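Local coordinates for protein putative NADPH:quinone oxidoreductase (Ralstonia eutropha, PDB 3IUP) that binds NADPH and probably uses it to reduce quinones or related substrates, at residues A[200-205]-A[230-235]; A[207-212]-A[218-223]. All coordinates share one frame; numbering follows the deposited sequence. Where two conformers were deposited one is given.

From the N terminus, strand 199-203 is the first of the elements involved; Arg204 and Lys205 follow its end. Helix 206-214 comes next, then strand 220-222, which lies parallel to strand 199-203 at the edge of the six-stranded parallel sheet. Interaction 2 packs helix 206-214 on strand 220-222 and closes the short loop between them, within the beta-alpha-beta unit that starts at strand 199-203. The chain then enters helix 228-239. Interaction 1 brings this helix back onto strand 199-203 and closes a longer loop, which contains the whole of interaction 2; the two do not cross. The strands join the contacts directly, through backbone pairs such as Asn201 O with Cys221 N. Both contacts also reach the same NADPH.

Interaction 1: residues A[200-205]-A[230-235]; sequences VNIVRK and QDLTEA. With NDP (NADPH dihydro-nicotinamide-adenine-dinucleotide phosphate), chain C.
Val200 and Leu232 meet through methyl groups, with Val200 CG1 3.8 Å from Leu232 CD1. The two side chains cross at about a right angle. Val200 also straddles the methyl of Ala235. Val200 CG2 lies 3.8 Å from Ala235 CB, and Val200 CG1 is almost as near. With CG1 anti to the backbone N (chi1 176°), both branches can reach the helix. Ile202 adds a looser touch, Ile202 CD1 being 4.0 Å from Leu232 CD1. These four residues are buried. Ile257 and Cys260 of helix 253-266 pack beside Ile202 and Leu232. Strand 200-203 and helix 230-235 run nearly antiparallel here, their axes 9.7 Å apart at closest approach. The solvent side of the helix is different. Gln230 and Glu234 are exposed there, joined by a weak hydrogen bond from Gln230 NE2 to Glu234 OE2.

Past the end of the strand, the partner is NADPH. Arg204 NE donates a nearly straight bond to NDP O3X at 2.7 Å, and Arg204 NH2 bonds NDP O2X at 2.9 Å. The phosphorus P2B lies at the guanidinium edge, in its plane. One face of the Arg204 guanidinium lies over the adenine, with NDP C5A 3.4 Å above its plane and offset toward the rim. Lys205, its chain bent at the last torsion (chi4 74°), brings Lys205 NZ to 2.6 Å from NDP O3X. A seam of apolar side chains between strand and helix thus sits behind a strand end followed by two cationic side chains. Their grip on the 2'-phosphate is consistent with a preference for NADPH over NADH.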
ATOM      1  N   VAL A 200     -10.940 -16.973   2.754  1.00 14.42           N
ATOM      2  CA  VAL A 200     -11.766 -16.359   3.757  1.00 14.95           C
ATOM      3  C   VAL A 200     -12.654 -15.357   3.086  1.00 15.46           C
ATOM      4  O   VAL A 200     -12.176 -14.384   2.476  1.00 15.44           O
ATOM      5  CB  VAL A 200     -10.954 -15.696   4.870  1.00 15.21           C
ATOM      6  CG1 VAL A 200     -11.881 -14.943   5.897  1.00 16.70           C
ATOM      7  CG2 VAL A 200      -9.956 -16.716   5.541  1.00 14.11           C
ATOM      8  N   ASN A 201     -13.964 -15.570   3.196  1.00 15.27           N
ATOM      9  CA  ASN A 201     -14.960 -14.658   2.633  1.00 15.52           C
ATOM     10  C   ASN A 201     -15.428 -13.703   3.707  1.00 16.37           C
ATOM     11  O   ASN A 201     -15.725 -14.139   4.812  1.00 17.83           O
ATOM     12  CB  ASN A 201     -16.188 -15.447   2.143  1.00 15.95           C
ATOM     13  CG  ASN A 201     -15.872 -16.389   1.024  1.00 16.72           C
ATOM     14  OD1 ASN A 201     -15.798 -15.959  -0.114  1.00 18.13           O
ATOM     15  ND2 ASN A 201     -15.681 -17.695   1.319  1.00 14.80           N
ATOM     16  N   ILE A 202     -15.448 -12.424   3.389  1.00 15.51           N
ATOM     17  CA  ILE A 202     -15.963 -11.390   4.287  1.00 16.52           C
ATOM     18  C   ILE A 202     -17.160 -10.729   3.665  1.00 16.63           C
ATOM     19  O   ILE A 202     -17.121 -10.308   2.517  1.00 16.24           O
ATOM     20  CB  ILE A 202     -14.892 -10.350   4.646  1.00 15.50           C
ATOM     21  CG1 ILE A 202     -13.750 -11.026   5.391  1.00 16.60           C
ATOM     22  CG2 ILE A 202     -15.507  -9.235   5.497  1.00 16.47           C
ATOM     23  CD1 ILE A 202     -12.487 -10.146   5.651  1.00 17.39           C
ATOM     24  N   VAL A 203     -18.252 -10.651   4.434  1.00 15.98           N
ATOM     25  CA  VAL A 203     -19.497 -10.026   3.980  1.00 16.74           C
ATOM     26  C   VAL A 203     -19.916  -8.934   4.958  1.00 16.60           C
ATOM     27  O   VAL A 203     -19.280  -8.763   6.002  1.00 17.63           O
ATOM     28  CB  VAL A 203     -20.632 -11.084   3.840  1.00 16.87           C
ATOM     29  CG1 VAL A 203     -20.273 -12.142   2.802  1.00 18.25           C
ATOM     30  CG2 VAL A 203     -20.936 -11.730   5.210  1.00 16.36           C
ATOM     31  N   ARG A 204     -20.992  -8.219   4.669  1.00 18.68           N
ATOM     32  CA  ARG A 204     -21.449  -7.168   5.583  1.00 20.76           C
ATOM     33  C   ARG A 204     -22.791  -7.365   6.226  1.00 22.33           C
ATOM     34  O   ARG A 204     -23.194  -6.533   7.035  1.00 22.83           O
ATOM     35  CB  ARG A 204     -21.370  -5.792   4.932  1.00 21.95           C
ATOM     36  CG  ARG A 204     -22.419  -5.492   3.914  1.00 23.17           C
ATOM     37  CD  ARG A 204     -22.413  -3.954   3.687  1.00 25.85           C
ATOM     38  NE  ARG A 204     -23.271  -3.515   2.593  1.00 27.32           N
ATOM     39  CZ  ARG A 204     -23.421  -2.230   2.232  1.00 28.57           C
ATOM     40  NH1 ARG A 204     -22.789  -1.246   2.901  1.00 28.38           N
ATOM     41  NH2 ARG A 204     -24.212  -1.901   1.214  1.00 26.18           N
ATOM     42  N   LYS A 205     -23.471  -8.454   5.876  1.00 23.06           N
ATOM     43  CA  LYS A 205     -24.832  -8.752   6.373  1.00 23.86           C
ATOM     44  C   LYS A 205     -24.813 -10.265   6.607  1.00 23.61           C
ATOM     45  O   LYS A 205     -24.267 -11.025   5.803  1.00 19.18           O
ATOM     46  CB  LYS A 205     -25.943  -8.389   5.356  1.00 25.36           C
ATOM     47  CG  LYS A 205     -26.212  -6.908   5.132  1.00 29.64           C
ATOM     48  CD  LYS A 205     -27.358  -6.639   4.118  1.00 32.58           C
ATOM     49  CE  LYS A 205     -27.657  -5.114   3.901  1.00 34.52           C
ATOM     50  NZ  LYS A 205     -26.671  -4.284   3.072  1.00 32.13           N
ATOM     51  N   GLN A 230     -12.242 -11.464  16.213  1.00 21.86           N
ATOM     52  CA  GLN A 230     -11.921 -12.808  16.614  1.00 22.83           C
ATOM     53  C   GLN A 230     -12.207 -13.867  15.550  1.00 21.03           C
ATOM     54  O   GLN A 230     -11.400 -14.770  15.335  1.00 20.02           O
ATOM     55  CB  GLN A 230     -12.678 -13.125  17.892  1.00 24.10           C
ATOM     56  CG  GLN A 230     -12.588 -14.541  18.408  1.00 28.25           C
ATOM     57  CD  GLN A 230     -13.525 -14.698  19.613  1.00 35.42           C
ATOM     58  OE1 GLN A 230     -13.607 -13.790  20.454  1.00 40.04           O
ATOM     59  NE2 GLN A 230     -14.297 -15.778  19.645  1.00 38.87           N
ATOM     60  N   ASP A 231     -13.372 -13.775  14.899  1.00 21.06           N
ATOM     61  CA  ASP A 231     -13.766 -14.747  13.867  1.00 21.56           C
ATOM     62  C   ASP A 231     -12.739 -14.695  12.699  1.00 19.71           C
ATOM     63  O   ASP A 231     -12.300 -15.716  12.189  1.00 18.24           O
ATOM     64  CB  ASP A 231     -15.124 -14.383  13.226  1.00 22.93           C
ATOM     65  CG  ASP A 231     -16.293 -14.242  14.212  1.00 28.98           C
ATOM     66  OD1 ASP A 231     -16.244 -14.811  15.331  1.00 28.38           O
ATOM     67  OD2 ASP A 231     -17.298 -13.544  13.801  1.00 31.70           O
ATOM     68  N   LEU A 232     -12.377 -13.475  12.304  1.00 18.77           N
ATOM     69  CA  LEU A 232     -11.477 -13.266  11.174  1.00 17.62           C
ATOM     70  C   LEU A 232     -10.102 -13.785  11.509  1.00 17.08           C
ATOM     71  O   LEU A 232      -9.506 -14.565  10.736  1.00 16.57           O
ATOM     72  CB  LEU A 232     -11.455 -11.773  10.755  1.00 16.57           C
ATOM     73  CG  LEU A 232     -10.489 -11.410   9.637  1.00 18.04           C
ATOM     74  CD1 LEU A 232     -10.715 -12.393   8.436  1.00 16.28           C
ATOM     75  CD2 LEU A 232     -10.597  -9.936   9.251  1.00 16.88           C
ATOM     76  N   THR A 233      -9.645 -13.490  12.716  1.00 17.54           N
ATOM     77  CA  THR A 233      -8.339 -13.972  13.155  1.00 18.53           C
ATOM     78  C   THR A 233      -8.310 -15.510  13.149  1.00 17.70           C
ATOM     79  O   THR A 233      -7.369 -16.133  12.649  1.00 17.46           O
ATOM     80  CB  THR A 233      -7.926 -13.394  14.518  1.00 17.65           C
ATOM     81  OG1 THR A 233      -7.932 -11.962  14.487  1.00 17.93           O
ATOM     82  CG2 THR A 233      -6.522 -13.911  14.936  1.00 19.64           C
ATOM     83  N   GLU A 234      -9.371 -16.144  13.657  1.00 18.41           N
ATOM     84  CA  GLU A 234      -9.431 -17.613  13.633  1.00 19.02           C
ATOM     85  C   GLU A 234      -9.402 -18.149  12.210  1.00 17.55           C
ATOM     86  O   GLU A 234      -8.737 -19.096  11.935  1.00 17.08           O
ATOM     87  CB  GLU A 234     -10.716 -18.153  14.276  1.00 20.81           C
ATOM     88  CG  GLU A 234     -10.868 -17.906  15.738  1.00 28.80           C
ATOM     89  CD  GLU A 234     -12.279 -18.341  16.263  1.00 37.35           C
ATOM     90  OE1 GLU A 234     -12.890 -19.234  15.628  1.00 43.65           O
ATOM     91  OE2 GLU A 234     -12.764 -17.782  17.290  1.00 40.31           O
ATOM     92  N   ALA A 235     -10.200 -17.553  11.331  1.00 17.33           N
ATOM     93  CA  ALA A 235     -10.212 -17.934   9.910  1.00 16.48           C
ATOM     94  C   ALA A 235      -8.819 -17.780   9.284  1.00 16.70           C
ATOM     95  O   ALA A 235      -8.414 -18.598   8.457  1.00 16.29           O
ATOM     96  CB  ALA A 235     -11.269 -17.102   9.137  1.00 15.89           C
TER
HETATM   97  PA  NDP C 401     -22.273  -7.121  -7.422  0.80 19.46           P
HETATM   98  O1A NDP C 401     -22.664  -8.444  -7.863  0.80 17.83           O
HETATM   99  O2A NDP C 401     -23.103  -5.957  -7.804  0.80 20.74           O
HETATM  100  O5B NDP C 401     -22.219  -7.236  -5.772  0.80 17.61           O
HETATM  101  C5B NDP C 401     -21.759  -6.077  -5.068  0.80 18.49           C
HETATM  102  C4B NDP C 401     -21.590  -6.436  -3.623  0.80 16.98           C
HETATM  103  O4B NDP C 401     -21.106  -5.280  -3.004  0.80 20.34           O
HETATM  104  C3B NDP C 401     -22.907  -6.839  -2.940  0.80 18.15           C
HETATM  105  O3B NDP C 401     -22.831  -8.017  -2.164  0.80 18.71           O
HETATM  106  C2B NDP C 401     -23.188  -5.656  -1.988  0.80 18.25           C
HETATM  107  O2B NDP C 401     -23.803  -6.029  -0.755  0.80 17.45           O
HETATM  108  C1B NDP C 401     -21.777  -5.138  -1.747  0.80 18.81           C
HETATM  109  N9A NDP C 401     -21.730  -3.715  -1.387  0.80 18.89           N
HETATM  110  C8A NDP C 401     -22.340  -2.698  -2.093  0.80 20.10           C
HETATM  111  N7A NDP C 401     -22.014  -1.524  -1.523  0.80 16.64           N
HETATM  112  C5A NDP C 401     -21.177  -1.769  -0.451  0.80 21.48           C
HETATM  113  C6A NDP C 401     -20.534  -0.958   0.506  0.80 21.56           C
HETATM  114  N6A NDP C 401     -20.708   0.373   0.588  0.80 20.30           N
HETATM  115  N1A NDP C 401     -19.741  -1.554   1.464  0.80 19.83           N
HETATM  116  C2A NDP C 401     -19.592  -2.904   1.527  0.80 19.86           C
HETATM  117  N3A NDP C 401     -20.219  -3.693   0.590  0.80 22.52           N
HETATM  118  C4A NDP C 401     -20.995  -3.144  -0.375  0.80 21.16           C
HETATM  119  O3  NDP C 401     -20.772  -6.681  -7.834  0.80 20.99           O
HETATM  120  PN  NDP C 401     -19.817  -7.433  -8.814  0.80 20.11           P
HETATM  121  O1N NDP C 401     -19.613  -8.823  -8.489  0.80 16.98           O
HETATM  122  O2N NDP C 401     -20.147  -7.139 -10.250  0.80 16.24           O
HETATM  123  O5D NDP C 401     -18.431  -6.639  -8.489  0.80 19.48           O
HETATM  124  C5D NDP C 401     -17.762  -6.883  -7.242  0.80 20.79           C
HETATM  125  C4D NDP C 401     -16.658  -5.849  -7.044  0.80 21.31           C
HETATM  126  O4D NDP C 401     -15.564  -6.241  -7.900  0.80 21.51           O
HETATM  127  C3D NDP C 401     -17.023  -4.390  -7.387  0.80 21.77           C
HETATM  128  O3D NDP C 401     -16.427  -3.484  -6.480  0.80 19.22           O
HETATM  129  C2D NDP C 401     -16.376  -4.226  -8.752  0.80 22.47           C
HETATM  130  O2D NDP C 401     -16.090  -2.890  -9.141  0.80 25.64           O
HETATM  131  C1D NDP C 401     -15.102  -5.043  -8.522  0.80 21.89           C
HETATM  132  N1N NDP C 401     -14.374  -5.370  -9.770  0.80 19.96           N
HETATM  133  C2N NDP C 401     -13.166  -4.775  -9.928  0.80 20.71           C
HETATM  134  C3N NDP C 401     -12.409  -4.987 -11.050  0.80 19.78           C
HETATM  135  C7N NDP C 401     -11.004  -4.425 -11.148  0.80 20.14           C
HETATM  136  O7N NDP C 401     -10.362  -4.586 -12.372  0.80 19.94           O
HETATM  137  N7N NDP C 401     -10.376  -3.774 -10.159  0.80 17.59           N
HETATM  138  C4N NDP C 401     -12.770  -6.083 -11.976  0.80 17.42           C
HETATM  139  C5N NDP C 401     -14.121  -6.697 -11.704  0.80 21.10           C
HETATM  140  C6N NDP C 401     -14.869  -6.318 -10.596  0.80 21.29           C
HETATM  141  P2B NDP C 401     -25.121  -5.228  -0.186  0.80 20.66           P
HETATM  142  O1X NDP C 401     -26.349  -6.040  -0.622  0.80 20.30           O
HETATM  143  O2X NDP C 401     -25.209  -3.795  -0.702  0.80 20.42           O
HETATM  144  O3X NDP C 401     -24.926  -5.251   1.338  0.80 19.10           O

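Interaction 2: residues A[207-212]-A[218-223]; sequences EQADLL and VHVCNA. With NDP (NADPH dihydro-nicotinamide-adenine-dinucleotide phosphate), chain C.
Val220 meets Ala209 and Leu212 through apolar contacts, packing strand 220-222 on helix 207-212. Its two methyl groups touch residues one turn apart on the helix. Val220 CG1 comes to 3.6 Å from Ala209 CB and nearly as close to Ala209 CA. The small alanine side chain lets the strand approach this closely, and the CA atoms of Ala209 and Val220 are only 6.0 Å apart. The other branch, Val220 CG2, meets Leu212 CB at 4.0 Å. This division of the valine follows from CG1 standing anti to the backbone N (chi1 -174°), which leaves CG2 beside that N. Ala209 and Leu212 lie on the same side of the helix. Both also touch Val203 of the neighbouring strand.

The helix is the crossover of a beta-alpha-beta unit formed by strand 199-203, helix 206-214 and strand 220-222. The unit belongs to the Rossmann-type nucleotide-binding domain. Cys221 points away from helix 207-212 and packs on Phe228 and Ala235 of helix 228-239, on the other side of the sheet.

Polar contacts lie near the start of the helix, apart from the methyl groups. Gln208 is extended beyond CG and carries its amide to the adenosine 2'-phosphate of NADPH. Gln208 NE2 donates to NDP O3X at 2.8 Å, with a bent N-H...O angle of 142°. The other end of the amide is also held: Gln208 OE1 accepts from the backbone N of Arg204, which probably settles which way round the amide lies.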
ATOM      1  N   GLU A 207     -27.262 -12.379   6.159  1.00 20.46           N
ATOM      2  CA  GLU A 207     -27.929 -13.094   5.067  1.00 21.06           C
ATOM      3  C   GLU A 207     -26.949 -13.397   3.917  1.00 20.55           C
ATOM      4  O   GLU A 207     -27.118 -14.360   3.160  1.00 19.20           O
ATOM      5  CB  GLU A 207     -29.157 -12.324   4.565  1.00 22.49           C
ATOM      6  CG  GLU A 207     -28.847 -11.058   3.899  1.00 26.66           C
ATOM      7  CD  GLU A 207     -30.086 -10.237   3.530  1.00 34.27           C
ATOM      8  OE1 GLU A 207     -31.242 -10.663   3.803  1.00 37.48           O
ATOM      9  OE2 GLU A 207     -29.878  -9.153   2.968  1.00 35.17           O
ATOM     10  N   GLN A 208     -25.926 -12.557   3.764  1.00 19.24           N
ATOM     11  CA  GLN A 208     -24.900 -12.830   2.769  1.00 18.00           C
ATOM     12  C   GLN A 208     -24.011 -13.994   3.172  1.00 17.14           C
ATOM     13  O   GLN A 208     -23.553 -14.755   2.328  1.00 17.27           O
ATOM     14  CB  GLN A 208     -24.037 -11.563   2.545  1.00 16.32           C
ATOM     15  CG  GLN A 208     -24.820 -10.443   1.964  1.00 18.69           C
ATOM     16  CD  GLN A 208     -24.156  -9.083   2.075  1.00 18.38           C
ATOM     17  OE1 GLN A 208     -22.954  -8.956   2.407  1.00 21.34           O
ATOM     18  NE2 GLN A 208     -24.960  -8.038   1.838  1.00 21.52           N
ATOM     19  N   ALA A 209     -23.732 -14.119   4.461  1.00 17.81           N
ATOM     20  CA  ALA A 209     -23.027 -15.279   4.964  1.00 16.79           C
ATOM     21  C   ALA A 209     -23.843 -16.553   4.760  1.00 17.94           C
ATOM     22  O   ALA A 209     -23.316 -17.561   4.337  1.00 16.83           O
ATOM     23  CB  ALA A 209     -22.648 -15.084   6.449  1.00 18.14           C
ATOM     24  N   ASP A 210     -25.157 -16.490   5.022  1.00 17.80           N
ATOM     25  CA  ASP A 210     -26.035 -17.621   4.758  1.00 18.69           C
ATOM     26  C   ASP A 210     -25.931 -18.067   3.281  1.00 17.57           C
ATOM     27  O   ASP A 210     -25.842 -19.259   3.006  1.00 17.46           O
ATOM     28  CB  ASP A 210     -27.493 -17.240   5.052  1.00 19.06           C
ATOM     29  CG  ASP A 210     -27.713 -16.787   6.510  1.00 22.85           C
ATOM     30  OD1 ASP A 210     -26.869 -17.124   7.372  1.00 22.46           O
ATOM     31  OD2 ASP A 210     -28.743 -16.095   6.779  1.00 23.43           O
ATOM     32  N   LEU A 211     -26.003 -17.087   2.376  1.00 17.87           N
ATOM     33  CA  LEU A 211     -25.905 -17.340   0.932  0.50 17.17           C
ATOM     34  C   LEU A 211     -24.628 -18.092   0.604  1.00 16.87           C
ATOM     35  O   LEU A 211     -24.657 -19.112  -0.054  1.00 15.30           O
ATOM     36  CB  LEU A 211     -25.959 -16.027   0.141  0.50 17.98           C
ATOM     37  CG  LEU A 211     -25.816 -16.169  -1.376  0.50 18.79           C
ATOM     38  CD1 LEU A 211     -26.943 -17.074  -1.914  0.50 18.61           C
ATOM     39  CD2 LEU A 211     -25.752 -14.772  -2.103  0.50 19.65           C
ATOM     40  N   LEU A 212     -23.486 -17.579   1.060  1.00 16.06           N
ATOM     41  CA  LEU A 212     -22.229 -18.226   0.721  1.00 16.11           C
ATOM     42  C   LEU A 212     -22.080 -19.617   1.356  1.00 15.39           C
ATOM     43  O   LEU A 212     -21.551 -20.537   0.747  1.00 14.72           O
ATOM     44  CB  LEU A 212     -21.062 -17.330   1.131  1.00 15.41           C
ATOM     45  CG  LEU A 212     -20.802 -16.120   0.232  1.00 17.19           C
ATOM     46  CD1 LEU A 212     -19.689 -15.242   0.836  1.00 15.79           C
ATOM     47  CD2 LEU A 212     -20.436 -16.558  -1.235  1.00 16.86           C
ATOM     48  N   VAL A 218     -16.308 -22.397   2.961  1.00 17.31           N
ATOM     49  CA  VAL A 218     -15.751 -22.987   4.187  1.00 17.71           C
ATOM     50  C   VAL A 218     -15.713 -21.908   5.297  1.00 17.42           C
ATOM     51  O   VAL A 218     -16.085 -22.164   6.462  1.00 17.02           O
ATOM     52  CB  VAL A 218     -14.352 -23.567   3.919  1.00 17.88           C
ATOM     53  CG1 VAL A 218     -13.664 -24.122   5.208  1.00 16.68           C
ATOM     54  CG2 VAL A 218     -14.405 -24.621   2.860  1.00 18.54           C
ATOM     55  N   HIS A 219     -15.233 -20.712   4.939  1.00 17.72           N
ATOM     56  CA  HIS A 219     -15.021 -19.625   5.897  1.00 18.54           C
ATOM     57  C   HIS A 219     -15.711 -18.382   5.461  1.00 18.93           C
ATOM     58  O   HIS A 219     -15.374 -17.829   4.407  1.00 18.14           O
ATOM     59  CB  HIS A 219     -13.549 -19.274   5.990  1.00 19.03           C
ATOM     60  CG  HIS A 219     -12.683 -20.380   6.465  1.00 19.65           C
ATOM     61  ND1 HIS A 219     -12.642 -20.762   7.787  1.00 22.06           N
ATOM     62  CD2 HIS A 219     -11.840 -21.203   5.799  1.00 19.55           C
ATOM     63  CE1 HIS A 219     -11.789 -21.766   7.918  1.00 22.23           C
ATOM     64  NE2 HIS A 219     -11.286 -22.049   6.728  1.00 21.52           N
ATOM     65  N   VAL A 220     -16.623 -17.891   6.283  1.00 18.39           N
ATOM     66  CA  VAL A 220     -17.301 -16.659   6.023  1.00 18.83           C
ATOM     67  C   VAL A 220     -17.376 -15.884   7.308  1.00 20.36           C
ATOM     68  O   VAL A 220     -17.815 -16.426   8.327  1.00 21.34           O
ATOM     69  CB  VAL A 220     -18.718 -16.898   5.517  1.00 19.45           C
ATOM     70  CG1 VAL A 220     -19.345 -15.586   5.118  1.00 20.12           C
ATOM     71  CG2 VAL A 220     -18.716 -17.912   4.318  1.00 16.67           C
ATOM     72  N   CYS A 221     -16.889 -14.642   7.283  1.00 18.58           N
ATOM     73  CA  CYS A 221     -16.942 -13.715   8.398  1.00 19.39           C
ATOM     74  C   CYS A 221     -17.774 -12.512   8.049  1.00 19.22           C
ATOM     75  O   CYS A 221     -17.662 -11.943   6.969  1.00 20.33           O
ATOM     76  CB  CYS A 221     -15.542 -13.227   8.755  1.00 19.51           C
ATOM     77  SG  CYS A 221     -14.455 -14.603   9.168  1.00 24.45           S
ATOM     78  N   ASN A 222     -18.597 -12.103   8.988  1.00 19.23           N
ATOM     79  CA  ASN A 222     -19.509 -10.990   8.825  1.00 20.01           C
ATOM     80  C   ASN A 222     -18.943  -9.800   9.573  1.00 20.52           C
ATOM     81  O   ASN A 222     -18.808  -9.820  10.767  1.00 20.45           O
ATOM     82  CB  ASN A 222     -20.892 -11.380   9.356  1.00 19.63           C
ATOM     83  CG  ASN A 222     -21.894 -10.252   9.335  1.00 23.09           C
ATOM     84  OD1 ASN A 222     -21.698  -9.236   8.699  1.00 21.07           O
ATOM     85  ND2 ASN A 222     -23.030 -10.480   9.965  1.00 23.71           N
ATOM     86  N   ALA A 223     -18.663  -8.717   8.829  1.00 21.55           N
ATOM     87  CA  ALA A 223     -18.149  -7.493   9.424  1.00 22.41           C
ATOM     88  C   ALA A 223     -19.079  -6.884  10.478  1.00 24.22           C
ATOM     89  O   ALA A 223     -18.603  -6.192  11.363  1.00 24.79           O
ATOM     90  CB  ALA A 223     -17.832  -6.457   8.269  1.00 22.53           C
TER
HETATM   91  PA  NDP C 401     -22.273  -7.121  -7.422  0.80 19.46           P
HETATM   92  O1A NDP C 401     -22.664  -8.444  -7.863  0.80 17.83           O
HETATM   93  O2A NDP C 401     -23.103  -5.957  -7.804  0.80 20.74           O
HETATM   94  O5B NDP C 401     -22.219  -7.236  -5.772  0.80 17.61           O
HETATM   95  C5B NDP C 401     -21.759  -6.077  -5.068  0.80 18.49           C
HETATM   96  C4B NDP C 401     -21.590  -6.436  -3.623  0.80 16.98           C
HETATM   97  O4B NDP C 401     -21.106  -5.280  -3.004  0.80 20.34           O
HETATM   98  C3B NDP C 401     -22.907  -6.839  -2.940  0.80 18.15           C
HETATM   99  O3B NDP C 401     -22.831  -8.017  -2.164  0.80 18.71           O
HETATM  100  C2B NDP C 401     -23.188  -5.656  -1.988  0.80 18.25           C
HETATM  101  O2B NDP C 401     -23.803  -6.029  -0.755  0.80 17.45           O
HETATM  102  C1B NDP C 401     -21.777  -5.138  -1.747  0.80 18.81           C
HETATM  103  N9A NDP C 401     -21.730  -3.715  -1.387  0.80 18.89           N
HETATM  104  C8A NDP C 401     -22.340  -2.698  -2.093  0.80 20.10           C
HETATM  105  N7A NDP C 401     -22.014  -1.524  -1.523  0.80 16.64           N
HETATM  106  C5A NDP C 401     -21.177  -1.769  -0.451  0.80 21.48           C
HETATM  107  C6A NDP C 401     -20.534  -0.958   0.506  0.80 21.56           C
HETATM  108  N6A NDP C 401     -20.708   0.373   0.588  0.80 20.30           N
HETATM  109  N1A NDP C 401     -19.741  -1.554   1.464  0.80 19.83           N
HETATM  110  C2A NDP C 401     -19.592  -2.904   1.527  0.80 19.86           C
HETATM  111  N3A NDP C 401     -20.219  -3.693   0.590  0.80 22.52           N
HETATM  112  C4A NDP C 401     -20.995  -3.144  -0.375  0.80 21.16           C
HETATM  113  O3  NDP C 401     -20.772  -6.681  -7.834  0.80 20.99           O
HETATM  114  PN  NDP C 401     -19.817  -7.433  -8.814  0.80 20.11           P
HETATM  115  O1N NDP C 401     -19.613  -8.823  -8.489  0.80 16.98           O
HETATM  116  O2N NDP C 401     -20.147  -7.139 -10.250  0.80 16.24           O
HETATM  117  O5D NDP C 401     -18.431  -6.639  -8.489  0.80 19.48           O
HETATM  118  C5D NDP C 401     -17.762  -6.883  -7.242  0.80 20.79           C
HETATM  119  C4D NDP C 401     -16.658  -5.849  -7.044  0.80 21.31           C
HETATM  120  O4D NDP C 401     -15.564  -6.241  -7.900  0.80 21.51           O
HETATM  121  C3D NDP C 401     -17.023  -4.390  -7.387  0.80 21.77           C
HETATM  122  O3D NDP C 401     -16.427  -3.484  -6.480  0.80 19.22           O
HETATM  123  C2D NDP C 401     -16.376  -4.226  -8.752  0.80 22.47           C
HETATM  124  O2D NDP C 401     -16.090  -2.890  -9.141  0.80 25.64           O
HETATM  125  C1D NDP C 401     -15.102  -5.043  -8.522  0.80 21.89           C
HETATM  126  N1N NDP C 401     -14.374  -5.370  -9.770  0.80 19.96           N
HETATM  127  C2N NDP C 401     -13.166  -4.775  -9.928  0.80 20.71           C
HETATM  128  C3N NDP C 401     -12.409  -4.987 -11.050  0.80 19.78           C
HETATM  129  C7N NDP C 401     -11.004  -4.425 -11.148  0.80 20.14           C
HETATM  130  O7N NDP C 401     -10.362  -4.586 -12.372  0.80 19.94           O
HETATM  131  N7N NDP C 401     -10.376  -3.774 -10.159  0.80 17.59           N
HETATM  132  C4N NDP C 401     -12.770  -6.083 -11.976  0.80 17.42           C
HETATM  133  C5N NDP C 401     -14.121  -6.697 -11.704  0.80 21.10           C
HETATM  134  C6N NDP C 401     -14.869  -6.318 -10.596  0.80 21.29           C
HETATM  135  P2B NDP C 401     -25.121  -5.228  -0.186  0.80 20.66           P
HETATM  136  O1X NDP C 401     -26.349  -6.040  -0.622  0.80 20.30           O
HETATM  137  O2X NDP C 401     -25.209  -3.795  -0.702  0.80 20.42           O
HETATM  138  O3X NDP C 401     -24.926  -5.251   1.338  0.80 19.10           O